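Local coordinates for peroxisomal fatty acid beta-oxidation multifunctional protein MFP2 (Arabidopsis thaliana, PDB 2WTB) that catalyses hydration of long-chain enoyl-CoA and dehydrogenation of the resulting 3-hydroxyacyl-CoA during peroxisomal fatty acid beta-oxidation in germinating seeds, at residues Leu137-Gln141 against Leu142-Pro146; Ala271-Ala274 against Ser275-Val278; Val498-Met501 against Phe502-Tyr505. All blocks are in the same frame, centred on the assembly; numbering follows the deposited sequence.

Contact 1: Leu137-Gln141 against Leu142-Pro146; sequences LPELQ and LGVIP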
# COMPACT_ATOMS: atom_id res chain seq x y z
N LEU A 137 -9.88 13.09 -4.40
CA LEU A 137 -10.26 12.94 -3.00
C LEU A 137 -9.90 11.53 -2.52
O LEU A 137 -10.71 10.61 -2.62
CB LEU A 137 -11.75 13.21 -2.81
CG LEU A 137 -12.22 14.64 -3.08
CD1 LEU A 137 -13.74 14.73 -3.00
CD2 LEU A 137 -11.57 15.61 -2.10
N PRO A 138 -8.68 11.37 -1.99
CA PRO A 138 -8.11 10.09 -1.55
C PRO A 138 -8.58 9.66 -0.16
O PRO A 138 -8.24 8.57 0.28
CB PRO A 138 -6.60 10.37 -1.51
CG PRO A 138 -6.42 11.76 -2.09
CD PRO A 138 -7.71 12.47 -1.86
N GLU A 139 -9.36 10.51 0.51
CA GLU A 139 -9.78 10.27 1.89
C GLU A 139 -10.18 8.82 2.19
O GLU A 139 -9.82 8.27 3.23
CB GLU A 139 -10.91 11.21 2.30
CG GLU A 139 -10.45 12.61 2.71
CD GLU A 139 -10.35 13.57 1.54
OE1 GLU A 139 -10.34 13.10 0.38
OE2 GLU A 139 -10.29 14.79 1.78
N LEU A 140 -10.94 8.21 1.29
CA LEU A 140 -11.47 6.87 1.54
C LEU A 140 -10.39 5.81 1.78
O LEU A 140 -10.64 4.81 2.45
CB LEU A 140 -12.42 6.43 0.43
CG LEU A 140 -13.91 6.72 0.66
CD1 LEU A 140 -14.18 8.21 0.71
CD2 LEU A 140 -14.75 6.05 -0.42
N GLN A 141 -9.20 6.03 1.23
CA GLN A 141 -8.11 5.06 1.40
C GLN A 141 -7.65 4.99 2.86
O GLN A 141 -7.10 3.98 3.29
CB GLN A 141 -6.93 5.38 0.48
CG GLN A 141 -7.10 4.85 -0.93
CD GLN A 141 -5.88 5.08 -1.80
OE1 GLN A 141 -5.05 5.95 -1.51
NE2 GLN A 141 -5.76 4.30 -2.87
N LEU A 142 -7.89 6.06 3.61
CA LEU A 142 -7.53 6.09 5.02
C LEU A 142 -8.71 5.71 5.90
O LEU A 142 -8.62 5.71 7.12
CB LEU A 142 -7.00 7.47 5.41
CG LEU A 142 -5.79 7.99 4.63
CD1 LEU A 142 -5.30 9.31 5.20
CD2 LEU A 142 -4.68 6.95 4.63
N GLY A 143 -9.83 5.37 5.26
CA GLY A 143 -11.03 5.00 5.98
C GLY A 143 -11.77 6.22 6.49
O GLY A 143 -12.64 6.11 7.36
N VAL A 144 -11.44 7.38 5.94
CA VAL A 144 -12.11 8.62 6.31
C VAL A 144 -12.88 9.16 5.11
O VAL A 144 -12.87 8.55 4.04
CB VAL A 144 -11.09 9.65 6.85
CG1 VAL A 144 -10.26 10.22 5.70
CG2 VAL A 144 -11.80 10.76 7.61
N ILE A 145 -13.56 10.29 5.28
CA ILE A 145 -14.32 10.89 4.19
C ILE A 145 -13.95 12.36 4.00
O ILE A 145 -13.40 12.99 4.91
CB ILE A 145 -15.84 10.82 4.45
CG1 ILE A 145 -16.27 11.98 5.35
CG2 ILE A 145 -16.22 9.47 5.05
CD1 ILE A 145 -17.76 12.20 5.40
N PRO A 146 -14.25 12.91 2.81
CA PRO A 146 -14.09 14.35 2.57
C PRO A 146 -14.91 15.14 3.59
O PRO A 146 -16.10 14.90 3.73
CB PRO A 146 -14.67 14.54 1.17
CG PRO A 146 -14.49 13.21 0.52
CD PRO A 146 -14.69 12.19 1.60
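E139 and P146 cross at a slant where the chain doubles back on itself, and the glutamate owes its placing to the bend in its own side chain. CG sits beside the backbone N, and a turn at the next bond (chi2 88°) swings the carboxylate over toward the proline, OE2 ending 3.9 Å from P146 CA. At the root of the side chain V144 CG1 lies 3.6 Å from E139 CB. Two leucines approach the proline ring at neighbouring atoms: L137 brings CD1 to within 3.9 Å of P146 CG, whereas L140 CD1 comes to 4.1 Å from P146 CD. The turn itself is held by its backbone. E139 O accepts from L142 N (3.0 Å) and V144 N (3.3 Å), which come from opposite faces of the carbonyl plane, and G143 N reaches L140 O at 3.0 Å. G143 carries the positive phi (80°) with which the chain leaves the short 3-10 turn. This is the loop between strand 134-136 and helix 150-158 of the crotonase-like domain. Here E139 is the predicted proton acceptor, and E139, L137 and P146 all touch E119, the predicted nucleophile. An alanine here would keep CB against V144 but would probably lose the carboxylate's cover over P146 and leave E119 without this acidic neighbour. The chemistry thus divides: apolar groups and a doubly gripped carbonyl fix the base of E139, consistent with a carboxylate positioned for proton transfer.

Contact 2: Ala271-Ala274 against Ser275-Val278; sequences AEVA and SQVV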
# COMPACT_ATOMS: atom_id res chain seq x y z
N ALA A 271 -20.43 16.60 7.93
CA ALA A 271 -19.77 16.98 9.17
C ALA A 271 -20.01 15.94 10.25
O ALA A 271 -19.12 15.65 11.06
CB ALA A 271 -20.26 18.34 9.62
N GLU A 272 -21.21 15.37 10.27
CA GLU A 272 -21.57 14.35 11.24
C GLU A 272 -20.88 13.02 10.93
O GLU A 272 -20.30 12.38 11.80
CB GLU A 272 -23.09 14.16 11.29
CG GLU A 272 -23.56 13.11 12.29
CD GLU A 272 -25.07 12.96 12.31
OE1 GLU A 272 -25.76 13.79 11.68
OE2 GLU A 272 -25.56 12.02 12.96
N VAL A 273 -20.95 12.61 9.66
CA VAL A 273 -20.34 11.37 9.22
C VAL A 273 -18.83 11.37 9.43
O VAL A 273 -18.23 10.33 9.74
CB VAL A 273 -20.64 11.10 7.73
CG1 VAL A 273 -19.76 9.97 7.20
CG2 VAL A 273 -22.11 10.77 7.54
N ALA A 274 -18.22 12.54 9.28
CA ALA A 274 -16.77 12.67 9.41
C ALA A 274 -16.31 12.55 10.86
O ALA A 274 -15.25 12.00 11.14
CB ALA A 274 -16.31 13.99 8.82
N SER A 275 -17.12 13.06 11.78
CA SER A 275 -16.76 13.07 13.20
C SER A 275 -16.96 11.70 13.85
O SER A 275 -16.46 11.45 14.95
CB SER A 275 -17.57 14.12 13.96
OG SER A 275 -18.93 13.72 14.10
N GLN A 276 -17.67 10.81 13.17
CA GLN A 276 -17.92 9.48 13.71
C GLN A 276 -17.14 8.40 12.96
O GLN A 276 -16.88 7.33 13.50
CB GLN A 276 -19.42 9.17 13.70
CG GLN A 276 -20.08 9.28 12.33
CD GLN A 276 -21.59 9.34 12.42
OE1 GLN A 276 -22.16 9.30 13.51
NE2 GLN A 276 -22.25 9.45 11.28
N VAL A 277 -16.77 8.70 11.72
CA VAL A 277 -16.02 7.75 10.90
C VAL A 277 -14.60 7.56 11.44
O VAL A 277 -13.96 6.54 11.20
CB VAL A 277 -15.95 8.19 9.43
CG1 VAL A 277 -14.95 9.32 9.26
CG2 VAL A 277 -15.58 7.02 8.54
N VAL A 278 -14.12 8.56 12.18
CA VAL A 278 -12.78 8.51 12.76
C VAL A 278 -12.74 7.55 13.95
O VAL A 278 -11.67 7.17 14.42
CB VAL A 278 -12.31 9.92 13.20
CG1 VAL A 278 -10.93 9.85 13.82
CG2 VAL A 278 -12.32 10.87 12.01
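The amide of Q276 and the carboxylate of E272 are the flat groups here, their planes 51° apart and their side chains passing at an angle one turn from each other. Over one face of the amide stands the backbone oxygen E272 O, 3.4 Å from Q276 CD, and from the same side E272 CG meets Q276 NE2 at 4.0 Å. The NE2 end leans obliquely over the neighbouring backbone, 3.4 Å from V273 CA, with V273 CG2 a little farther off. With CG between its backbone N and carbonyl carbon (chi1 56°), the otherwise extended chain of Q276 runs back over the preceding turn. All this happens on the last turn of helix 263-277, where regular bonding fades: the bonds from S275 N to A271 O and from Q276 N to E272 O are both weak. A side chain steps in, S275 OG donating to E272 O at 3.0 Å, slightly tilted from the carbonyl plane. One sound main-chain bond remains farther along, V277 N to V273 O at 3.0 Å. V277 CG1 packs 3.3 Å from A274 O; V273 and A274 touch I145 of the crotonase-domain loop, V277 touches V144, and the hydroxyl of T283 is hydrogen-bonded to V277 O.

Contact 3: Val498-Met501 against Phe502-Tyr505; sequences VNRM and FFPY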
# COMPACT_ATOMS: atom_id res chain seq x y z
N VAL A 498 8.30 -12.89 6.07
CA VAL A 498 7.02 -13.16 5.42
C VAL A 498 6.65 -14.64 5.39
O VAL A 498 5.62 -15.05 5.93
CB VAL A 498 7.00 -12.61 3.98
CG1 VAL A 498 5.67 -12.92 3.31
CG2 VAL A 498 7.26 -11.11 3.99
N ASN A 499 7.49 -15.45 4.76
CA ASN A 499 7.23 -16.88 4.63
C ASN A 499 7.23 -17.62 5.97
O ASN A 499 6.41 -18.50 6.19
CB ASN A 499 8.22 -17.53 3.67
CG ASN A 499 7.97 -17.13 2.23
OD1 ASN A 499 8.75 -17.47 1.33
ND2 ASN A 499 6.89 -16.40 2.00
N ARG A 500 8.15 -17.25 6.85
CA ARG A 500 8.20 -17.87 8.17
C ARG A 500 6.96 -17.53 8.98
O ARG A 500 6.49 -18.32 9.79
CB ARG A 500 9.45 -17.41 8.94
CG ARG A 500 9.49 -17.94 10.36
CD ARG A 500 10.62 -17.32 11.16
NE ARG A 500 10.57 -17.73 12.56
CZ ARG A 500 11.38 -17.27 13.51
NH1 ARG A 500 12.31 -16.38 13.21
NH2 ARG A 500 11.26 -17.70 14.76
N MET A 501 6.43 -16.34 8.74
CA MET A 501 5.27 -15.83 9.45
C MET A 501 4.03 -16.67 9.15
O MET A 501 3.26 -17.02 10.05
CB MET A 501 5.02 -14.39 9.04
CG MET A 501 4.51 -13.48 10.14
SD MET A 501 4.36 -11.80 9.52
CE MET A 501 4.13 -10.90 11.05
N PHE A 502 3.84 -16.98 7.87
CA PHE A 502 2.61 -17.63 7.42
C PHE A 502 2.74 -19.13 7.15
O PHE A 502 1.84 -19.74 6.59
CB PHE A 502 2.08 -16.93 6.16
CG PHE A 502 1.34 -15.66 6.45
CD1 PHE A 502 -0.02 -15.68 6.70
CD2 PHE A 502 1.99 -14.44 6.47
CE1 PHE A 502 -0.72 -14.52 6.96
CE2 PHE A 502 1.31 -13.28 6.74
CZ PHE A 502 -0.05 -13.31 6.98
N PHE A 503 3.86 -19.72 7.56
CA PHE A 503 4.02 -21.16 7.36
C PHE A 503 3.06 -21.99 8.22
O PHE A 503 2.59 -23.03 7.78
CB PHE A 503 5.49 -21.61 7.53
CG PHE A 503 5.85 -22.02 8.93
CD1 PHE A 503 5.40 -23.23 9.45
CD2 PHE A 503 6.68 -21.23 9.71
CE1 PHE A 503 5.74 -23.61 10.73
CE2 PHE A 503 7.03 -21.62 10.99
CZ PHE A 503 6.56 -22.81 11.50
N PRO A 504 2.75 -21.52 9.45
CA PRO A 504 1.77 -22.21 10.29
C PRO A 504 0.36 -22.13 9.71
O PRO A 504 -0.45 -23.04 9.88
CB PRO A 504 1.83 -21.45 11.62
CG PRO A 504 3.15 -20.75 11.60
CD PRO A 504 3.38 -20.39 10.17
N TYR A 505 0.07 -21.02 9.03
CA TYR A 505 -1.20 -20.78 8.37
C TYR A 505 -1.72 -22.01 7.63
O TYR A 505 -2.77 -22.55 7.98
CB TYR A 505 -1.01 -19.62 7.38
CG TYR A 505 -2.23 -19.18 6.62
CD1 TYR A 505 -3.33 -18.63 7.27
CD2 TYR A 505 -2.26 -19.24 5.23
CE1 TYR A 505 -4.44 -18.20 6.56
CE2 TYR A 505 -3.35 -18.81 4.51
CZ TYR A 505 -4.44 -18.29 5.18
OH TYR A 505 -5.53 -17.86 4.46
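V498 and F502 are joined across the first turn of helix 498-514, which belongs to the C-terminal domain of the 3-hydroxyacyl-CoA dehydrogenase part. A backbone bond runs from F502 N to V498 O, 3.3 Å long. Two residues on, P504 has no N-H to give, and the helix is kinked there: neither the nitrogen of P504 nor that of Y505 is bonded to the preceding turn.

Among the side chains, the contact of sulfur with an aromatic ring comes first. M501 and F502 form a Met-aromatic pair, with M501 SD 5.4 Å from the ring centroid and oblique to it, and M501 CB lies 4.0 Å from F502 CD2. F502 holds CG beside its backbone N (chi1 -80°), an orientation that brings the ring edge, at CD2, near V498 O in the plane of the ring.

The extended R500 carries the ionic contacts, its NE and NH1 making salt bridges with E638 and E645; the first of these lies on helix 624-644.

Apolar and aromatic packing closes the list. M501 and F502 also pack on L654 and M662 of helix 651-662. F503 stacks with F554 of helix 544-557, and its CD2 lies 2.9 Å from R500 O, which approaches the ring obliquely. Within the same turn P504 CD sits 3.2 Å above the plane of the F503 ring, displaced toward the rim.

In the fold
Along the chain the three contacts follow in series. Contacts 1 and 2, with centres about 12 Å apart, touch directly: the loop of contact 1, in the N-terminal hydratase/isomerase region, rests on the end of helix 263-277, where I145 CD1 packs 3.5 Å from V273 CG1. A helix more than a hundred residues later in sequence thus backs the loop that carries a predicted active-site glutamate. Contact 3 stands apart in the dehydrogenase section, its centre about 32 Å from that of contact 1 and about 37 Å from that of contact 2, with no touch to either. The spacing mirrors the division of labour between the two halves of this multifunctional enzyme.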